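Glutathione S-transferase domain (Burkholderia graminis, PDB 4MF5) binds glutathione and is probably a glutathione transferase of the Ure2p-like group, conjugating the tripeptide to electrophilic substrates. Local coordinates at residues F158-G163 with I216-A221; A207-V212 with R235-F240. All coordinates share one frame; numbering follows the deposited sequence.

Contact 1. Residues F158-G163 with I216-A221; sequences FHKFAG and IGFYEA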
ATOM      1  N   PHE A 158      -8.470   7.162 -17.552  1.00 10.57           N
ATOM      2  CA  PHE A 158      -8.972   8.361 -18.205  1.00 10.70           C
ATOM      3  C   PHE A 158      -8.343   8.610 -19.562  1.00 11.52           C
ATOM      4  O   PHE A 158      -8.976   9.225 -20.415  1.00 14.24           O
ATOM      5  CB  PHE A 158      -8.873   9.578 -17.299  1.00 11.29           C
ATOM      6  CG  PHE A 158      -9.872   9.541 -16.179  1.00 10.28           C
ATOM      7  CD1 PHE A 158     -11.226   9.733 -16.435  1.00 11.34           C
ATOM      8  CD2 PHE A 158      -9.482   9.242 -14.877  1.00 10.29           C
ATOM      9  CE1 PHE A 158     -12.154   9.656 -15.420  1.00 11.96           C
ATOM     10  CE2 PHE A 158     -10.424   9.158 -13.867  1.00 11.42           C
ATOM     11  CZ  PHE A 158     -11.756   9.373 -14.128  1.00 12.53           C
ATOM     12  N   HIS A 159      -7.120   8.151 -19.799  1.00 11.81           N
ATOM     13  CA  HIS A 159      -6.485   8.330 -21.089  1.00 12.70           C
ATOM     14  C   HIS A 159      -6.891   7.259 -22.086  1.00 14.01           C
ATOM     15  O   HIS A 159      -7.280   7.584 -23.212  1.00 18.43           O
ATOM     16  CB  HIS A 159      -4.972   8.366 -20.951  1.00 11.85           C
ATOM     17  CG  HIS A 159      -4.258   8.534 -22.246  1.00 11.68           C
ATOM     18  ND1 HIS A 159      -4.568   9.534 -23.136  1.00 13.12           N
ATOM     19  CD2 HIS A 159      -3.248   7.819 -22.800  1.00 12.44           C
ATOM     20  CE1 HIS A 159      -3.760   9.439 -24.175  1.00 13.65           C
ATOM     21  NE2 HIS A 159      -2.949   8.413 -23.992  1.00 14.15           N
ATOM     22  N   LYS A 160      -6.766   5.994 -21.709  1.00 14.53           N
ATOM     23  CA  LYS A 160      -6.943   4.884 -22.624  1.00 17.95           C
ATOM     24  C   LYS A 160      -8.354   4.310 -22.675  1.00 17.73           C
ATOM     25  O   LYS A 160      -8.872   4.046 -23.757  1.00 20.57           O
ATOM     26  CB  LYS A 160      -5.985   3.752 -22.263  1.00 22.24           C
ATOM     27  CG  LYS A 160      -6.173   2.540 -23.157  1.00 31.03           C
ATOM     28  CD  LYS A 160      -4.872   1.878 -23.512  1.00 31.64           C
ATOM     29  CE  LYS A 160      -5.058   0.792 -24.581  1.00 40.66           C
ATOM     30  NZ  LYS A 160      -3.749   0.420 -25.208  1.00 44.94           N
ATOM     31  N   PHE A 161      -8.967   4.091 -21.522  1.00 19.12           N
ATOM     32  CA  PHE A 161     -10.219   3.329 -21.452  1.00 20.13           C
ATOM     33  C   PHE A 161     -11.490   4.159 -21.447  1.00 21.29           C
ATOM     34  O   PHE A 161     -12.508   3.714 -21.979  1.00 26.19           O
ATOM     35  CB  PHE A 161     -10.208   2.407 -20.237  1.00 22.02           C
ATOM     36  CG  PHE A 161      -9.219   1.297 -20.344  1.00 26.02           C
ATOM     37  CD1 PHE A 161      -9.530   0.137 -21.047  1.00 35.91           C
ATOM     38  CD2 PHE A 161      -7.961   1.416 -19.777  1.00 35.31           C
ATOM     39  CE1 PHE A 161      -8.610  -0.885 -21.160  1.00 53.35           C
ATOM     40  CE2 PHE A 161      -7.035   0.393 -19.887  1.00 53.32           C
ATOM     41  CZ  PHE A 161      -7.362  -0.758 -20.579  1.00 64.10           C
ATOM     42  N   ALA A 162     -11.462   5.344 -20.856  1.00 19.50           N
ATOM     43  CA  ALA A 162     -12.674   6.155 -20.733  1.00 19.59           C
ATOM     44  C   ALA A 162     -13.202   6.524 -22.114  1.00 22.34           C
ATOM     45  O   ALA A 162     -12.453   6.975 -22.985  1.00 25.73           O
ATOM     46  CB  ALA A 162     -12.382   7.402 -19.947  1.00 19.38           C
ATOM     47  N   GLY A 163     -14.500   6.333 -22.316  1.00 19.71           N
ATOM     48  CA  GLY A 163     -15.112   6.615 -23.610  1.00 20.74           C
ATOM     49  C   GLY A 163     -15.436   8.073 -23.842  1.00 20.68           C
ATOM     50  O   GLY A 163     -15.099   8.957 -23.042  1.00 20.30           O
ATOM     51  N   ILE A 216       3.831   3.687 -19.840  1.00 10.09           N
ATOM     52  CA  ILE A 216       4.384   4.127 -21.127  1.00 11.48           C
ATOM     53  C   ILE A 216       4.204   3.091 -22.238  1.00 11.33           C
ATOM     54  O   ILE A 216       4.531   3.359 -23.403  1.00 14.59           O
ATOM     55  CB  ILE A 216       5.846   4.551 -20.972  1.00 12.35           C
ATOM     56  CG1 ILE A 216       6.775   3.366 -20.775  1.00 12.77           C
ATOM     57  CG2 ILE A 216       5.953   5.587 -19.857  1.00 13.85           C
ATOM     58  CD1 ILE A 216       8.212   3.762 -20.548  1.00 14.04           C
ATOM     59  N   GLY A 217       3.688   1.927 -21.912  1.00 11.35           N
ATOM     60  CA  GLY A 217       3.444   0.854 -22.857  1.00 12.71           C
ATOM     61  C   GLY A 217       1.961   0.753 -23.110  1.00 11.75           C
ATOM     62  O   GLY A 217       1.389   1.555 -23.880  1.00 13.32           O
ATOM     63  N   PHE A 218       1.318  -0.198 -22.453  1.00 12.65           N
ATOM     64  CA  PHE A 218      -0.100  -0.493 -22.621  1.00 13.49           C
ATOM     65  C   PHE A 218      -0.979   0.743 -22.508  1.00 12.01           C
ATOM     66  O   PHE A 218      -1.906   0.927 -23.297  1.00 13.24           O
ATOM     67  CB  PHE A 218      -0.508  -1.547 -21.581  1.00 15.81           C
ATOM     68  CG  PHE A 218      -1.947  -1.992 -21.636  1.00 17.37           C
ATOM     69  CD1 PHE A 218      -2.446  -2.653 -22.740  1.00 22.59           C
ATOM     70  CD2 PHE A 218      -2.784  -1.794 -20.541  1.00 21.19           C
ATOM     71  CE1 PHE A 218      -3.773  -3.083 -22.773  1.00 27.14           C
ATOM     72  CE2 PHE A 218      -4.097  -2.219 -20.566  1.00 25.63           C
ATOM     73  CZ  PHE A 218      -4.589  -2.865 -21.685  1.00 25.39           C
ATOM     74  N   TYR A 219      -0.710   1.597 -21.522  1.00 10.87           N
ATOM     75  CA  TYR A 219      -1.572   2.753 -21.316  1.00 11.26           C
ATOM     76  C   TYR A 219      -1.329   3.885 -22.295  1.00 11.49           C
ATOM     77  O   TYR A 219      -2.137   4.821 -22.361  1.00 13.14           O
ATOM     78  CB  TYR A 219      -1.410   3.312 -19.916  1.00 11.66           C
ATOM     79  CG  TYR A 219      -2.011   2.585 -18.777  1.00 14.34           C
ATOM     80  CD1 TYR A 219      -2.947   1.592 -18.926  1.00 18.75           C
ATOM     81  CD2 TYR A 219      -1.695   3.006 -17.484  1.00 15.17           C
ATOM     82  CE1 TYR A 219      -3.528   0.975 -17.804  1.00 17.55           C
ATOM     83  CE2 TYR A 219      -2.257   2.417 -16.376  1.00 16.87           C
ATOM     84  CZ  TYR A 219      -3.168   1.394 -16.543  1.00 16.08           C
ATOM     85  OH  TYR A 219      -3.707   0.837 -15.402  1.00 19.41           O
ATOM     86  N   GLU A 220      -0.219   3.843 -23.024  1.00 11.14           N
ATOM     87  CA  GLU A 220       0.062   4.857 -24.049  1.00 12.19           C
ATOM     88  C   GLU A 220       0.111   6.273 -23.470  1.00 10.51           C
ATOM     89  O   GLU A 220      -0.229   7.223 -24.166  1.00 11.41           O
ATOM     90  CB  GLU A 220      -0.906   4.770 -25.230  1.00 14.99           C
ATOM     91  CG  GLU A 220      -0.887   3.404 -25.887  1.00 18.15           C
ATOM     92  CD  GLU A 220      -1.785   3.316 -27.100  1.00 26.80           C
ATOM     93  OE1 GLU A 220      -1.733   4.221 -27.948  1.00 38.53           O
ATOM     94  OE2 GLU A 220      -2.540   2.336 -27.202  1.00 34.09           O
ATOM     95  N   ALA A 221       0.606   6.404 -22.235  1.00 10.06           N
ATOM     96  CA  ALA A 221       0.645   7.686 -21.539  1.00 10.63           C
ATOM     97  C   ALA A 221       2.024   8.324 -21.522  1.00  9.71           C
ATOM     98  O   ALA A 221       2.232   9.325 -20.841  1.00 10.37           O
ATOM     99  CB  ALA A 221       0.081   7.561 -20.128  1.00 10.83           C
TER
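K160 and H159, in the last turn of helix 131-161, reach into a type I beta turn from G217 to E220 that follows helix 203-216. Both helices belong to the all-helical C-terminal domain of the glutathione transferase fold. K160 has the largest share of the buried surface. Its CG is anti to the backbone N (chi1 178°), which sends the chain across to the turn. There K160 NZ gives a hydrogen bond to F218 O at 2.7 Å, in the carbonyl plane. K160 NZ also forms a salt bridge with E220 OE2 at 3.0 Å, on the anti side of the carboxylate, and an off-centre cation-pi contact with the F218 ring. One ammonium group thus grips two residues of the turn, and the charge of E220 is probably balanced in part by it. F218 meets F161 as well: F161 CZ lies 3.6 Å from F218 CE2, which sits at the edge of the F161 ring, the planes inclined at 54°. H159 works at the far end of the turn, where its ring edge faces two carbonyls. H159 CD2 is 3.2 Å from Y219 O, and H159 NE2 gives a weak, bent hydrogen bond to E220 O at 3.0 Å.

Contact 2. Residues A207-V212 with R235-F240; sequences ATFPWV and RALAAF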
ATOM      1  N   ALA A 207       8.079  -4.106  -7.432  1.00  7.20           N
ATOM      2  CA  ALA A 207       6.758  -3.502  -7.268  1.00  7.36           C
ATOM      3  C   ALA A 207       6.531  -2.380  -8.266  1.00  6.98           C
ATOM      4  O   ALA A 207       5.419  -2.160  -8.730  1.00  7.43           O
ATOM      5  CB  ALA A 207       6.586  -2.977  -5.862  1.00  7.70           C
ATOM      6  N   THR A 208       7.577  -1.596  -8.539  1.00  7.31           N
ATOM      7  CA  THR A 208       7.448  -0.284  -9.167  1.00  7.27           C
ATOM      8  C   THR A 208       7.576  -0.328 -10.686  1.00  7.13           C
ATOM      9  O   THR A 208       6.757   0.252 -11.408  1.00  7.38           O
ATOM     10  CB  THR A 208       8.486   0.665  -8.561  1.00  7.91           C
ATOM     11  OG1 THR A 208       8.286   0.752  -7.146  1.00  9.00           O
ATOM     12  CG2 THR A 208       8.405   2.042  -9.158  1.00  8.97           C
ATOM     13  N   PHE A 209       8.611  -0.970 -11.197  1.00  7.29           N
ATOM     14  CA  PHE A 209       8.882  -0.889 -12.639  1.00  7.32           C
ATOM     15  C   PHE A 209       7.818  -1.524 -13.538  1.00  7.49           C
ATOM     16  O   PHE A 209       7.628  -1.022 -14.640  1.00  8.08           O
ATOM     17  CB  PHE A 209      10.307  -1.312 -12.974  1.00  7.69           C
ATOM     18  CG  PHE A 209      11.314  -0.328 -12.442  1.00  7.61           C
ATOM     19  CD1 PHE A 209      11.470   0.912 -13.049  1.00  8.70           C
ATOM     20  CD2 PHE A 209      12.033  -0.583 -11.288  1.00  8.17           C
ATOM     21  CE1 PHE A 209      12.324   1.853 -12.516  1.00  9.66           C
ATOM     22  CE2 PHE A 209      12.879   0.357 -10.751  1.00  9.27           C
ATOM     23  CZ  PHE A 209      13.022   1.589 -11.369  1.00  9.48           C
ATOM     24  N   PRO A 210       7.063  -2.553 -13.095  1.00  7.62           N
ATOM     25  CA  PRO A 210       5.962  -3.013 -13.950  1.00  7.92           C
ATOM     26  C   PRO A 210       4.929  -1.913 -14.222  1.00  7.86           C
ATOM     27  O   PRO A 210       4.293  -1.891 -15.282  1.00  8.09           O
ATOM     28  CB  PRO A 210       5.349  -4.178 -13.161  1.00  8.57           C
ATOM     29  CG  PRO A 210       6.525  -4.713 -12.391  1.00  8.13           C
ATOM     30  CD  PRO A 210       7.234  -3.464 -11.936  1.00  7.92           C
ATOM     31  N   TRP A 211       4.745  -1.021 -13.254  1.00  7.69           N
ATOM     32  CA  TRP A 211       3.819   0.094 -13.411  1.00  7.39           C
ATOM     33  C   TRP A 211       4.374   1.186 -14.318  1.00  7.41           C
ATOM     34  O   TRP A 211       3.641   1.757 -15.108  1.00  8.01           O
ATOM     35  CB  TRP A 211       3.394   0.623 -12.045  1.00  7.67           C
ATOM     36  CG  TRP A 211       2.216  -0.126 -11.515  1.00  7.71           C
ATOM     37  CD1 TRP A 211       2.200  -1.150 -10.609  1.00  8.78           C
ATOM     38  CD2 TRP A 211       0.878   0.043 -11.955  1.00  8.56           C
ATOM     39  NE1 TRP A 211       0.933  -1.603 -10.440  1.00  9.81           N
ATOM     40  CE2 TRP A 211       0.094  -0.884 -11.249  1.00  9.54           C
ATOM     41  CE3 TRP A 211       0.271   0.875 -12.895  1.00  9.94           C
ATOM     42  CZ2 TRP A 211      -1.281  -0.989 -11.441  1.00 11.52           C
ATOM     43  CZ3 TRP A 211      -1.108   0.762 -13.079  1.00 12.16           C
ATOM     44  CH2 TRP A 211      -1.857  -0.155 -12.363  1.00 13.07           C
ATOM     45  N   VAL A 212       5.667   1.497 -14.198  1.00  7.54           N
ATOM     46  CA  VAL A 212       6.290   2.424 -15.135  1.00  7.77           C
ATOM     47  C   VAL A 212       6.172   1.871 -16.559  1.00  7.97           C
ATOM     48  O   VAL A 212       5.804   2.587 -17.496  1.00  8.69           O
ATOM     49  CB  VAL A 212       7.748   2.729 -14.750  1.00  8.42           C
ATOM     50  CG1 VAL A 212       8.354   3.700 -15.755  1.00  9.94           C
ATOM     51  CG2 VAL A 212       7.857   3.292 -13.348  1.00  8.76           C
ATOM     52  N   ARG A 235      16.715   4.770 -17.414  1.00  8.73           N
ATOM     53  CA  ARG A 235      17.826   3.856 -17.226  1.00  9.34           C
ATOM     54  C   ARG A 235      17.415   2.607 -16.471  1.00  8.31           C
ATOM     55  O   ARG A 235      17.701   1.477 -16.898  1.00  8.95           O
ATOM     56  CB  ARG A 235      18.927   4.585 -16.436  1.00 11.27           C
ATOM     57  CG  ARG A 235      20.055   3.738 -15.905  1.00 13.65           C
ATOM     58  CD  ARG A 235      21.124   4.517 -15.148  1.00 13.99           C
ATOM     59  NE  ARG A 235      20.651   5.316 -14.014  1.00 14.25           N
ATOM     60  CZ  ARG A 235      20.283   4.852 -12.825  1.00 13.67           C
ATOM     61  NH1 ARG A 235      20.265   3.532 -12.600  1.00 15.72           N
ATOM     62  NH2 ARG A 235      19.960   5.715 -11.863  1.00 18.04           N
ATOM     63  N   ALA A 236      16.777   2.806 -15.333  1.00  8.93           N
ATOM     64  CA  ALA A 236      16.414   1.681 -14.483  1.00  8.53           C
ATOM     65  C   ALA A 236      15.316   0.848 -15.129  1.00  8.19           C
ATOM     66  O   ALA A 236      15.342  -0.380 -15.010  1.00  8.93           O
ATOM     67  CB  ALA A 236      16.018   2.184 -13.105  1.00  9.56           C
ATOM     68  N   LEU A 237      14.365   1.490 -15.816  1.00  8.12           N
ATOM     69  CA  LEU A 237      13.319   0.748 -16.504  1.00  8.32           C
ATOM     70  C   LEU A 237      13.922  -0.150 -17.599  1.00  8.29           C
ATOM     71  O   LEU A 237      13.566  -1.317 -17.734  1.00  8.15           O
ATOM     72  CB  LEU A 237      12.307   1.711 -17.097  1.00  8.95           C
ATOM     73  CG  LEU A 237      11.216   1.040 -17.917  1.00 10.26           C
ATOM     74  CD1 LEU A 237      10.349   0.111 -17.104  1.00 10.66           C
ATOM     75  CD2 LEU A 237      10.417   2.069 -18.618  1.00 14.39           C
ATOM     76  N   ALA A 238      14.838   0.409 -18.392  1.00  8.48           N
ATOM     77  CA  ALA A 238      15.468  -0.373 -19.450  1.00  8.46           C
ATOM     78  C   ALA A 238      16.231  -1.566 -18.864  1.00  8.29           C
ATOM     79  O   ALA A 238      16.173  -2.664 -19.416  1.00  8.58           O
ATOM     80  CB  ALA A 238      16.384   0.499 -20.302  1.00  8.65           C
ATOM     81  N   ALA A 239      16.946  -1.354 -17.759  1.00  8.16           N
ATOM     82  CA  ALA A 239      17.642  -2.451 -17.098  1.00  8.50           C
ATOM     83  C   ALA A 239      16.632  -3.494 -16.619  1.00  8.20           C
ATOM     84  O   ALA A 239      16.825  -4.697 -16.784  1.00  9.38           O
ATOM     85  CB  ALA A 239      18.471  -1.923 -15.936  1.00  9.12           C
ATOM     86  N   PHE A 240      15.542  -3.040 -16.011  1.00  8.06           N
ATOM     87  CA  PHE A 240      14.533  -3.928 -15.443  1.00  8.33           C
ATOM     88  C   PHE A 240      13.944  -4.851 -16.494  1.00  8.18           C
ATOM     89  O   PHE A 240      13.899  -6.073 -16.305  1.00  8.78           O
ATOM     90  CB  PHE A 240      13.441  -3.078 -14.791  1.00  8.38           C
ATOM     91  CG  PHE A 240      12.372  -3.894 -14.098  1.00  8.33           C
ATOM     92  CD1 PHE A 240      12.576  -4.350 -12.806  1.00  9.20           C
ATOM     93  CD2 PHE A 240      11.173  -4.165 -14.705  1.00  8.54           C
ATOM     94  CE1 PHE A 240      11.606  -5.068 -12.139  1.00  9.58           C
ATOM     95  CE2 PHE A 240      10.181  -4.893 -14.049  1.00  8.93           C
ATOM     96  CZ  PHE A 240      10.404  -5.337 -12.758  1.00  8.65           C
TER
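The F240 ring has the CB of F209 over one face, 3.5 Å from CB to the ring centroid. This is a CH-pi contact. It is set toward the rim, and F209 CB comes within 3.4 Å of F240 CD2. P210 approaches the same ring obliquely, with P210 CD 3.8 Å from F240 CZ. The F209 ring in turn lies with one face over the backbone of A236. The two phenylalanine rings are oblique to each other, their planes at 37°. F209 has the most surface buried here. Its CG is anti to its carbonyl carbon (chi1 -68°), and the ring runs along helix 231-242 toward A236. There F209 CZ touches A236 CB at 3.5 Å. F209 CD1 lies alongside the backbone of L237.

L237 uses its two methyl branches separately. CD1 rests against the backbone O of F209, while L237 CD2 meets V212 CG1 at 3.9 Å. Apart from that touch on a carbonyl oxygen, the packing is mainly between carbon atoms. The short helix segments cross nearly at right angles, at -98°, with axes 10.0 Å apart. Helix 203-216 is kinked here: the P210 nitrogen has no hydrogen to give, and W211 N makes only a weak bond to T208 O. L190 of helix 170-190 packs on both F209 and A236, and I58 of helix 51-63 packs on F240. On another side of helix 203-216, W211 NE1 bonds to OD1 of the glutathione-binding residue N52. The contact is a buried part of the hydrophobic core of the C-terminal helical domain of the glutathione transferase fold, beside its junction with the thioredoxin-like N-terminal domain.

Contacts 1 and 2 lie in the C-terminal helical domain, with centres 18 Å apart. Helix 203-216 joins them: its middle packs in contact 2, and its end leads into the turn of contact 1. Along the chain the segments alternate: 158-163, 207-212, 216-221, then 235-240. The two contacts also touch directly. I216 CD1 packs on L237 CD2 at 3.4 Å, and Y219 OH lies 3.5 Å from W211 CZ3. Contact 2 is buried, whereas contact 1 is only partly so. Helix 203-216 is thus held to helix 231-242 from its middle to its last residue, and the turn after it to helix 131-161. Bound glutathione is about 8 Å from the Y219 side chain and about 10 Å from that of P210.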